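Local coordinates for protein THB11 (Chlamydomonas reinhardtii, PDB 6TD7) that binds heme b in a truncated-hemoglobin domain, one part of a longer protein, and probably binds oxygen and other small ligands at the heme iron, at residues A[30-35]-A[101-105]; A[41-47]-A[88-94]. All blocks are in the same frame, centred on the assembly; numbering follows the deposited sequence.

In a globin, helices pack on one another and short turns close round the heme; THB11 illustrates both. Interaction 1 joins helix 21-36 to helix 92-108 along their flanks, with an aromatic and aliphatic interior closed by charges on the outer side. Interaction 2 sets the short helix 42-45 against the turn that leads into the same helix 92-108, and relies more on polar bonds, with a surface salt bridge at one end and heme-lining side chains on its buried side. Both are partly buried; in interaction 1 no touching residue is exposed, while interaction 2 surfaces at Lys43, His46, Asp47 and Gly89. The two meet where Leu41 packs on Leu35 and Tyr101, and both reach the heme.

Interaction 1. Residues A[30-35]-A[101-105]. With CYN (cyanide ion), chain C.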
# COMPACT_ATOMS: atom_id res chain seq x y z
N LEU A 30 -7.02 2.16 8.71
CA LEU A 30 -7.33 0.77 9.04
C LEU A 30 -6.26 -0.16 8.48
O LEU A 30 -5.84 -1.11 9.16
CB LEU A 30 -8.71 0.44 8.48
CG LEU A 30 -9.33 -0.93 8.73
CD1 LEU A 30 -9.27 -1.30 10.20
CD2 LEU A 30 -10.77 -0.88 8.22
N PHE A 31 -5.82 0.09 7.25
CA PHE A 31 -4.69 -0.64 6.68
C PHE A 31 -3.51 -0.67 7.65
O PHE A 31 -2.96 -1.73 7.96
CB PHE A 31 -4.30 -0.00 5.34
CG PHE A 31 -2.96 -0.44 4.81
CD1 PHE A 31 -2.78 -1.71 4.29
CD2 PHE A 31 -1.89 0.44 4.80
CE1 PHE A 31 -1.54 -2.10 3.78
CE2 PHE A 31 -0.65 0.06 4.29
CZ PHE A 31 -0.48 -1.21 3.79
N TYR A 32 -3.10 0.50 8.16
CA TYR A 32 -1.95 0.52 9.05
C TYR A 32 -2.26 -0.15 10.39
O TYR A 32 -1.38 -0.79 10.97
CB TYR A 32 -1.46 1.95 9.26
CG TYR A 32 -0.58 2.41 8.13
CD1 TYR A 32 0.72 1.92 7.99
CD2 TYR A 32 -1.05 3.30 7.18
CE1 TYR A 32 1.52 2.32 6.94
CE2 TYR A 32 -0.25 3.72 6.14
CZ TYR A 32 1.02 3.23 6.02
OH TYR A 32 1.79 3.66 4.96
N ARG A 33 -3.49 -0.04 10.87
CA ARG A 33 -3.85 -0.75 12.10
C ARG A 33 -3.66 -2.25 11.92
O ARG A 33 -3.09 -2.92 12.79
CB ARG A 33 -5.28 -0.41 12.50
CG ARG A 33 -5.51 -0.42 14.00
CD ARG A 33 -6.47 0.69 14.43
NE ARG A 33 -7.80 0.47 13.88
CZ ARG A 33 -8.51 1.37 13.21
NH1 ARG A 33 -8.04 2.59 12.98
NH2 ARG A 33 -9.72 1.04 12.76
N LYS A 34 -4.12 -2.79 10.79
CA LYS A 34 -3.95 -4.22 10.53
C LYS A 34 -2.47 -4.59 10.40
O LYS A 34 -2.04 -5.62 10.92
CB LYS A 34 -4.70 -4.60 9.26
CG LYS A 34 -6.21 -4.54 9.40
CD LYS A 34 -6.90 -4.44 8.04
CE LYS A 34 -8.41 -4.50 8.17
NZ LYS A 34 -8.89 -5.87 8.51
N LEU A 35 -1.69 -3.76 9.69
CA LEU A 35 -0.28 -4.05 9.50
C LEU A 35 0.44 -4.22 10.83
O LEU A 35 1.15 -5.21 11.06
CB LEU A 35 0.41 -2.93 8.72
CG LEU A 35 0.32 -2.81 7.20
CD1 LEU A 35 1.47 -1.89 6.74
CD2 LEU A 35 0.38 -4.14 6.47
N TYR A 101 -4.50 -6.88 3.58
CA TYR A 101 -4.99 -5.94 4.59
C TYR A 101 -5.54 -4.66 3.97
O TYR A 101 -6.49 -4.08 4.49
CB TYR A 101 -3.88 -5.62 5.58
CG TYR A 101 -3.57 -6.74 6.54
CD1 TYR A 101 -4.59 -7.51 7.09
CD2 TYR A 101 -2.27 -7.03 6.91
CE1 TYR A 101 -4.31 -8.53 7.97
CE2 TYR A 101 -1.98 -8.05 7.79
CZ TYR A 101 -3.01 -8.79 8.32
OH TYR A 101 -2.74 -9.81 9.20
N PHE A 102 -4.94 -4.19 2.88
CA PHE A 102 -5.49 -3.02 2.20
C PHE A 102 -6.86 -3.34 1.63
O PHE A 102 -7.79 -2.53 1.72
CB PHE A 102 -4.54 -2.55 1.11
CG PHE A 102 -4.80 -1.15 0.64
CD1 PHE A 102 -5.72 -0.91 -0.36
CD2 PHE A 102 -4.13 -0.08 1.21
CE1 PHE A 102 -5.97 0.37 -0.79
CE2 PHE A 102 -4.37 1.20 0.79
CZ PHE A 102 -5.29 1.43 -0.21
N GLU A 103 -7.00 -4.53 1.05
CA GLU A 103 -8.30 -4.97 0.53
C GLU A 103 -9.32 -5.13 1.65
O GLU A 103 -10.49 -4.77 1.49
CB GLU A 103 -8.12 -6.28 -0.23
CG GLU A 103 -9.39 -6.85 -0.83
CD GLU A 103 -9.19 -8.27 -1.34
OE1 GLU A 103 -9.66 -8.57 -2.45
OE2 GLU A 103 -8.57 -9.08 -0.62
N GLU A 104 -8.90 -5.71 2.78
CA GLU A 104 -9.80 -5.85 3.92
C GLU A 104 -10.28 -4.49 4.41
O GLU A 104 -11.46 -4.32 4.75
CB GLU A 104 -9.11 -6.59 5.06
CG GLU A 104 -8.89 -8.07 4.82
CD GLU A 104 -8.29 -8.79 6.02
OE1 GLU A 104 -8.14 -10.02 5.94
OE2 GLU A 104 -7.98 -8.13 7.04
N ALA A 105 -9.37 -3.51 4.48
CA ALA A 105 -9.75 -2.17 4.90
C ALA A 105 -10.81 -1.57 3.99
O ALA A 105 -11.78 -0.97 4.47
CB ALA A 105 -8.51 -1.27 4.95
C CYN C . 4.11 0.99 3.49
N CYN C . 3.65 1.75 4.23
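Lys34 NZ donates to Glu104 OE2 at 2.8 Å, a salt bridge that ties the outer flanks of the two helices; Lys34 also pairs with Glu108, and Glu104 with Lys100, so the bridge belongs to a wider charge network. Away from the interface, Tyr32 OH donates to the cyanide N at 2.8 Å on the distal side of the heme. Inward from the charges, Lys34 CB sits over the Tyr101 ring, 3.9 Å from its centroid, a CH-pi contact, while the Tyr101 hydroxyl bonds to Asp38. Deeper still, the edge of Phe102 faces the Phe31 ring in a T-shaped pair, centroids 5.4 Å apart. Ala105 is small enough for close approach, and Leu30 CG lies 3.9 Å from Ala105 CB. The segment axes come within 8.5 Å at 134°. In this truncated globin fold, then, one side of the B helix meets the G helix with both hydrocarbon and a charge at the rim, while Tyr32, pointing away from it, reaches the ligand.

Interaction 2. Residues A[41-47]-A[88-94]; sequences LIKYLHD and RGFSPED. With HEM (protoporphyrin IX containing Fe), chain B.
Tyr44 (chi1 m, -49°) presents one face of its ring to the edge of Phe90 (chi1 t, -170°), a T-shaped pair with centroids 5.1 Å apart and planes at 76°, and Phe90 CB adds a CH-pi contact 4.2 Å from the Tyr44 centroid. This is the meeting of the short C helix with the F-G corner in the truncated globin fold. Segment 41-47 forms a weakly bonded helical turn about 42-45. Opposite it, Arg88 ends helix 77-88, Gly89 breaks away with positive phi (78/19), Phe90 is near polyproline II (-43/125), and Ser91 N-caps helix 92-108. The segments run in opposing senses: the nearest CA pairs are Leu41 with Asp94 (6.7 Å) and Tyr44 with Arg88 (7.0 Å).

Ser91 and Asp94 form a capping box, with Ser91 N donating to Asp94 OD2 at 3.0 Å and Asp94 N weakly to Ser91 OG at 3.4 Å. Tyr44 OH makes a weak bond to the same Asp94 OD2 at 2.6 Å, while Asp94 OD1 bonds to Gln40. At the exposed end, Arg88, m at chi1 and then extended, donates from NH1 to Lys43 O (2.9 Å) and Asp47 OD1 (3.1 Å), and from NH2 to Asp47 OD2 (2.7 Å), a two-pronged salt bridge. The buried side lines the heme pocket: Tyr44 CB lies 3.6 Å from heme CMB, and Phe90 CZ 3.5 Å from heme C3B.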
# COMPACT_ATOMS: atom_id res chain seq x y z
N LEU A 41 4.50 -9.10 10.21
CA LEU A 41 4.90 -7.81 9.67
C LEU A 41 5.48 -6.87 10.72
O LEU A 41 6.23 -5.96 10.37
CB LEU A 41 3.71 -7.13 8.98
CG LEU A 41 3.06 -7.96 7.88
CD1 LEU A 41 1.91 -7.20 7.25
CD2 LEU A 41 4.08 -8.38 6.82
N ILE A 42 5.16 -7.08 11.99
CA ILE A 42 5.66 -6.19 13.03
C ILE A 42 7.18 -6.22 13.07
O ILE A 42 7.82 -5.21 13.43
CB ILE A 42 5.02 -6.57 14.38
CG1 ILE A 42 5.16 -5.43 15.39
CG2 ILE A 42 5.64 -7.87 14.92
CD1 ILE A 42 4.42 -4.16 14.97
N LYS A 43 7.80 -7.35 12.69
CA LYS A 43 9.25 -7.42 12.57
C LYS A 43 9.81 -6.24 11.78
O LYS A 43 10.94 -5.79 12.04
CB LYS A 43 9.67 -8.70 11.85
CG LYS A 43 8.97 -9.98 12.28
CD LYS A 43 9.54 -11.19 11.54
CE LYS A 43 8.68 -12.42 11.76
NZ LYS A 43 9.40 -13.69 11.44
N TYR A 44 9.06 -5.76 10.80
CA TYR A 44 9.51 -4.71 9.90
C TYR A 44 9.08 -3.32 10.34
O TYR A 44 9.60 -2.33 9.81
CB TYR A 44 8.98 -4.98 8.49
CG TYR A 44 9.20 -6.40 8.01
CD1 TYR A 44 10.49 -6.88 7.79
CD2 TYR A 44 8.14 -7.26 7.77
CE1 TYR A 44 10.70 -8.18 7.36
CE2 TYR A 44 8.34 -8.56 7.33
CZ TYR A 44 9.63 -9.01 7.13
OH TYR A 44 9.85 -10.31 6.69
N LEU A 45 8.15 -3.21 11.30
CA LEU A 45 7.50 -1.94 11.59
C LEU A 45 7.64 -1.46 13.03
O LEU A 45 7.32 -0.30 13.30
CB LEU A 45 5.99 -2.05 11.28
CG LEU A 45 5.59 -2.41 9.85
CD1 LEU A 45 4.14 -2.86 9.82
CD2 LEU A 45 5.79 -1.23 8.93
N HIS A 46 8.11 -2.30 13.95
CA HIS A 46 8.07 -1.93 15.37
C HIS A 46 8.91 -0.69 15.65
O HIS A 46 8.63 0.04 16.60
CB HIS A 46 8.54 -3.10 16.24
CG HIS A 46 10.02 -3.34 16.17
ND1 HIS A 46 10.91 -2.72 17.02
CD2 HIS A 46 10.76 -4.12 15.35
CE1 HIS A 46 12.14 -3.12 16.73
NE2 HIS A 46 12.07 -3.96 15.71
N ASP A 47 9.93 -0.43 14.83
CA ASP A 47 10.78 0.74 14.98
C ASP A 47 10.48 1.81 13.92
O ASP A 47 11.32 2.66 13.65
CB ASP A 47 12.25 0.35 14.93
CG ASP A 47 12.65 -0.22 13.58
OD1 ASP A 47 11.78 -0.81 12.91
OD2 ASP A 47 13.82 -0.06 13.19
N ARG A 88 16.15 -7.49 7.06
CA ARG A 88 15.16 -8.26 7.80
C ARG A 88 14.41 -9.29 6.97
O ARG A 88 13.53 -9.98 7.51
CB ARG A 88 14.15 -7.30 8.45
CG ARG A 88 14.81 -6.07 9.05
CD ARG A 88 13.91 -5.37 10.04
NE ARG A 88 14.55 -4.17 10.58
CZ ARG A 88 13.98 -3.34 11.45
NH1 ARG A 88 12.75 -3.57 11.88
NH2 ARG A 88 14.65 -2.28 11.88
N GLY A 89 14.72 -9.43 5.69
CA GLY A 89 14.12 -10.47 4.89
C GLY A 89 12.71 -10.22 4.42
O GLY A 89 12.01 -11.17 4.07
N PHE A 90 12.25 -8.97 4.43
CA PHE A 90 10.98 -8.60 3.81
C PHE A 90 10.83 -9.29 2.46
O PHE A 90 11.69 -9.16 1.59
CB PHE A 90 10.91 -7.08 3.65
CG PHE A 90 9.56 -6.55 3.25
CD1 PHE A 90 8.45 -6.78 4.05
CD2 PHE A 90 9.41 -5.79 2.10
CE1 PHE A 90 7.21 -6.28 3.69
CE2 PHE A 90 8.17 -5.28 1.75
CZ PHE A 90 7.07 -5.52 2.54
N SER A 91 9.74 -10.03 2.30
CA SER A 91 9.57 -10.99 1.23
C SER A 91 8.29 -10.74 0.45
O SER A 91 7.38 -10.06 0.92
CB SER A 91 9.54 -12.42 1.79
OG SER A 91 8.38 -12.62 2.58
N PRO A 92 8.19 -11.30 -0.76
CA PRO A 92 6.93 -11.19 -1.51
C PRO A 92 5.72 -11.67 -0.72
O PRO A 92 4.62 -11.12 -0.88
CB PRO A 92 7.18 -12.08 -2.74
CG PRO A 92 8.66 -12.04 -2.92
CD PRO A 92 9.25 -11.96 -1.55
N GLU A 93 5.90 -12.68 0.13
CA GLU A 93 4.78 -13.16 0.94
C GLU A 93 4.35 -12.13 1.97
O GLU A 93 3.15 -12.05 2.28
CB GLU A 93 5.16 -14.48 1.60
CG GLU A 93 5.40 -15.61 0.61
CD GLU A 93 6.87 -15.85 0.33
OE1 GLU A 93 7.27 -17.03 0.29
OE2 GLU A 93 7.63 -14.86 0.17
N ASP A 94 5.28 -11.33 2.50
CA ASP A 94 4.87 -10.24 3.39
C ASP A 94 4.09 -9.18 2.63
O ASP A 94 3.10 -8.64 3.14
CB ASP A 94 6.10 -9.62 4.07
CG ASP A 94 6.87 -10.62 4.92
OD1 ASP A 94 6.24 -11.36 5.70
OD2 ASP A 94 8.12 -10.64 4.80
CHA HEM B . 7.61 2.91 2.32
CHB HEM B . 7.34 -1.19 4.94
CHC HEM B . 3.57 -2.78 2.32
CHD HEM B . 4.12 1.11 -0.61
C1A HEM B . 7.86 1.96 3.29
C2A HEM B . 8.81 2.03 4.39
C3A HEM B . 8.71 0.89 5.09
C4A HEM B . 7.71 0.06 4.48
CMA HEM B . 9.51 0.51 6.35
CAA HEM B . 9.77 3.19 4.76
CBA HEM B . 10.68 3.57 3.60
CGA HEM B . 11.38 4.87 3.94
O1A HEM B . 12.40 5.17 3.26
O2A HEM B . 10.94 5.59 4.87
C1B HEM B . 6.27 -1.95 4.50
C2B HEM B . 5.78 -3.16 5.12
C3B HEM B . 4.75 -3.61 4.40
C4B HEM B . 4.53 -2.70 3.30
CMB HEM B . 6.37 -3.82 6.38
CAB HEM B . 3.94 -4.89 4.72
CBB HEM B . 3.12 -5.46 3.83
C1C HEM B . 3.40 -1.84 1.33
C2C HEM B . 2.35 -1.88 0.35
C3C HEM B . 2.50 -0.84 -0.47
C4C HEM B . 3.64 -0.05 -0.03
CMC HEM B . 1.27 -2.98 0.25
CAC HEM B . 1.55 -0.56 -1.65
CBC HEM B . 2.04 -0.04 -2.77
C1D HEM B . 5.04 1.97 -0.02
C2D HEM B . 5.29 3.34 -0.41
C3D HEM B . 6.25 3.83 0.39
C4D HEM B . 6.64 2.80 1.33
CMD HEM B . 4.57 4.08 -1.55
CAD HEM B . 6.83 5.26 0.38
CBD HEM B . 7.94 5.46 -0.63
CGD HEM B . 8.21 6.94 -0.55
O1D HEM B . 7.69 7.70 -1.41
O2D HEM B . 8.92 7.36 0.40
NA HEM B . 7.21 0.74 3.38
NB HEM B . 5.48 -1.69 3.39
NC HEM B . 4.17 -0.70 1.08
ND HEM B . 5.88 1.68 1.04
FE HEM B . 5.67 0.05 2.20